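Local coordinates for protein glutathione s-transferase III (Zea mays, PDB 1AW9) that probably conjugates reduced glutathione to electrophilic compounds, helping maize to detoxify herbicides, at residues 171-176 / 208-213. Numbering follows the deposited sequence.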
loop_
_atom_site.group_PDB
_atom_site.type_symbol
_atom_site.label_atom_id
_atom_site.label_comp_id
_atom_site.label_asym_id
_atom_site.label_seq_id
_atom_site.Cartn_x
_atom_site.Cartn_y
_atom_site.Cartn_z
ATOM N N TYR A 171 21.921 13.875 -4.281
ATOM C CA TYR A 171 21.052 13.328 -3.268
ATOM C C TYR A 171 21.610 13.432 -1.858
ATOM O O TYR A 171 20.836 13.624 -0.923
ATOM C CB TYR A 171 20.557 11.944 -3.637
ATOM C CG TYR A 171 19.264 12.029 -4.442
ATOM C CD1 TYR A 171 18.028 12.137 -3.801
ATOM C CD2 TYR A 171 19.276 12.024 -5.844
ATOM C CE1 TYR A 171 16.848 12.234 -4.524
ATOM C CE2 TYR A 171 18.081 12.122 -6.582
ATOM C CZ TYR A 171 16.880 12.223 -5.905
ATOM O OH TYR A 171 15.693 12.289 -6.608
ATOM N N LEU A 172 22.938 13.400 -1.690
ATOM C CA LEU A 172 23.525 13.571 -0.363
ATOM C C LEU A 172 23.246 15.021 0.064
ATOM O O LEU A 172 22.905 15.306 1.220
ATOM C CB LEU A 172 25.033 13.306 -0.391
ATOM C CG LEU A 172 25.509 11.855 -0.321
ATOM C CD1 LEU A 172 26.999 11.882 -0.427
ATOM C CD2 LEU A 172 25.088 11.153 0.969
ATOM N N LEU A 173 23.374 15.930 -0.899
ATOM C CA LEU A 173 23.122 17.354 -0.694
ATOM C C LEU A 173 21.695 17.568 -0.196
ATOM O O LEU A 173 21.476 18.172 0.846
ATOM C CB LEU A 173 23.368 18.118 -2.009
ATOM C CG LEU A 173 23.358 19.643 -2.010
ATOM C CD1 LEU A 173 21.945 20.184 -2.071
ATOM C CD2 LEU A 173 24.086 20.179 -0.780
ATOM N N TYR A 174 20.714 17.058 -0.923
ATOM C CA TYR A 174 19.320 17.225 -0.508
ATOM C C TYR A 174 19.006 16.532 0.815
ATOM O O TYR A 174 18.296 17.095 1.639
ATOM C CB TYR A 174 18.370 16.781 -1.619
ATOM C CG TYR A 174 18.261 17.810 -2.717
ATOM C CD1 TYR A 174 19.342 18.085 -3.546
ATOM C CD2 TYR A 174 17.085 18.535 -2.910
ATOM C CE1 TYR A 174 19.260 19.062 -4.549
ATOM C CE2 TYR A 174 16.991 19.508 -3.908
ATOM C CZ TYR A 174 18.080 19.765 -4.728
ATOM O OH TYR A 174 17.982 20.677 -5.756
ATOM N N LEU A 175 19.543 15.327 1.019
ATOM C CA LEU A 175 19.348 14.590 2.265
ATOM C C LEU A 175 19.810 15.453 3.444
ATOM O O LEU A 175 19.173 15.442 4.502
ATOM C CB LEU A 175 20.198 13.333 2.274
ATOM C CG LEU A 175 19.591 11.935 2.309
ATOM C CD1 LEU A 175 20.634 11.033 2.959
ATOM C CD2 LEU A 175 18.326 11.896 3.147
ATOM N N SER A 176 20.926 16.179 3.268
ATOM C CA SER A 176 21.463 17.030 4.331
ATOM C C SER A 176 20.535 18.164 4.761
ATOM O O SER A 176 20.654 18.657 5.871
ATOM C CB SER A 176 22.836 17.584 3.972
ATOM O OG SER A 176 22.737 18.554 2.955
ATOM N N ALA A 208 26.155 26.227 -6.228
ATOM C CA ALA A 208 25.961 27.647 -6.491
ATOM C C ALA A 208 24.841 27.934 -7.486
ATOM O O ALA A 208 24.168 28.971 -7.392
ATOM C CB ALA A 208 27.245 28.246 -6.991
ATOM N N ALA A 209 24.660 27.029 -8.445
ATOM C CA ALA A 209 23.627 27.171 -9.473
ATOM C C ALA A 209 22.182 26.790 -9.070
ATOM O O ALA A 209 21.242 27.170 -9.756
ATOM C CB ALA A 209 24.049 26.409 -10.740
ATOM N N ILE A 210 21.990 26.046 -7.979
ATOM C CA ILE A 210 20.640 25.656 -7.570
ATOM C C ILE A 210 19.904 26.892 -7.063
ATOM O O ILE A 210 20.340 27.528 -6.092
ATOM C CB ILE A 210 20.651 24.601 -6.449
ATOM C CG1 ILE A 210 21.491 23.382 -6.850
ATOM C CG2 ILE A 210 19.227 24.145 -6.163
ATOM C CD1 ILE A 210 21.816 22.462 -5.681
ATOM N N PRO A 211 18.755 27.224 -7.692
ATOM C CA PRO A 211 17.892 28.374 -7.373
ATOM C C PRO A 211 17.140 28.164 -6.063
ATOM O O PRO A 211 15.902 28.257 -6.035
ATOM C CB PRO A 211 16.925 28.401 -8.552
ATOM C CG PRO A 211 16.727 26.977 -8.814
ATOM C CD PRO A 211 18.128 26.398 -8.735
ATOM N N LEU A 212 17.892 27.875 -4.994
ATOM C CA LEU A 212 17.321 27.615 -3.668
ATOM C C LEU A 212 16.708 28.868 -3.049
ATOM O O LEU A 212 17.347 29.917 -2.976
ATOM C CB LEU A 212 18.350 26.971 -2.722
ATOM C CG LEU A 212 18.353 25.444 -2.479
ATOM C CD1 LEU A 212 17.168 24.745 -3.121
ATOM C CD2 LEU A 212 19.657 24.833 -2.959
ATOM N N PRO A 213 15.460 28.764 -2.592
ATOM C CA PRO A 213 14.802 29.923 -1.997
ATOM C C PRO A 213 15.473 30.433 -0.731
ATOM O O PRO A 213 16.328 29.764 -0.126
ATOM C CB PRO A 213 13.385 29.416 -1.741
ATOM C CG PRO A 213 13.600 27.937 -1.431
ATOM C CD PRO A 213 14.613 27.551 -2.482
#
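The flat group here is the ring of Tyr-174, which Ile-210 approaches obliquely from the tail of the chain. Ile-210 CD1 stands 4.4 Å from the ring atom CE1. On that same side of the ring plane, Leu-173 CD1 leans over the ring border, 3.7 Å from Tyr-174 CD1. Pro-12, in helix 12-23, and Val-114, in helix 92-122, also pack against Tyr-174. This is a GST fold, with a thioredoxin-like N-terminal domain and an all-helical C-terminal domain. The contact joins helix 169-176 of the helical domain to the loop that follows helix 201-209.

Ile-210 meets its two partners with different branches. Its CG2 methyl faces the hydroxyl end of the tyrosine, 3.7 Å from Tyr-174 OH. Its CG1 arm lies anti to the carbonyl carbon (chi1 -54°), and CD1 at its end reaches Leu-173 CD1 at 4.3 Å. The tyrosine and isoleucine side chains come from opposite directions. This is apolar packing in a buried place, and the surfaces are small, 124 Å² in all.

The buried phenol oxygen has a polar partner nearby: Tyr-174 OH makes a weak hydrogen bond with Leu-10 O. Ile-210 also packs on Leu-10, so the loop before helix 12-23 touches both residues. By similarity, Ser-11 and Pro-12 help bind glutathione. The contact therefore borders the probable glutathione site.

Leu-212 stays at the margin and is poorly ordered. Its CD1 comes no nearer than 4.9 Å to Tyr-174 OH. It also packs on Thr-37 of the second subunit. Between Ile-210 and Leu-212 the chain makes an inverse gamma turn centred on Pro-211, in which Leu-212 N donates to Ile-210 O at 2.7 Å.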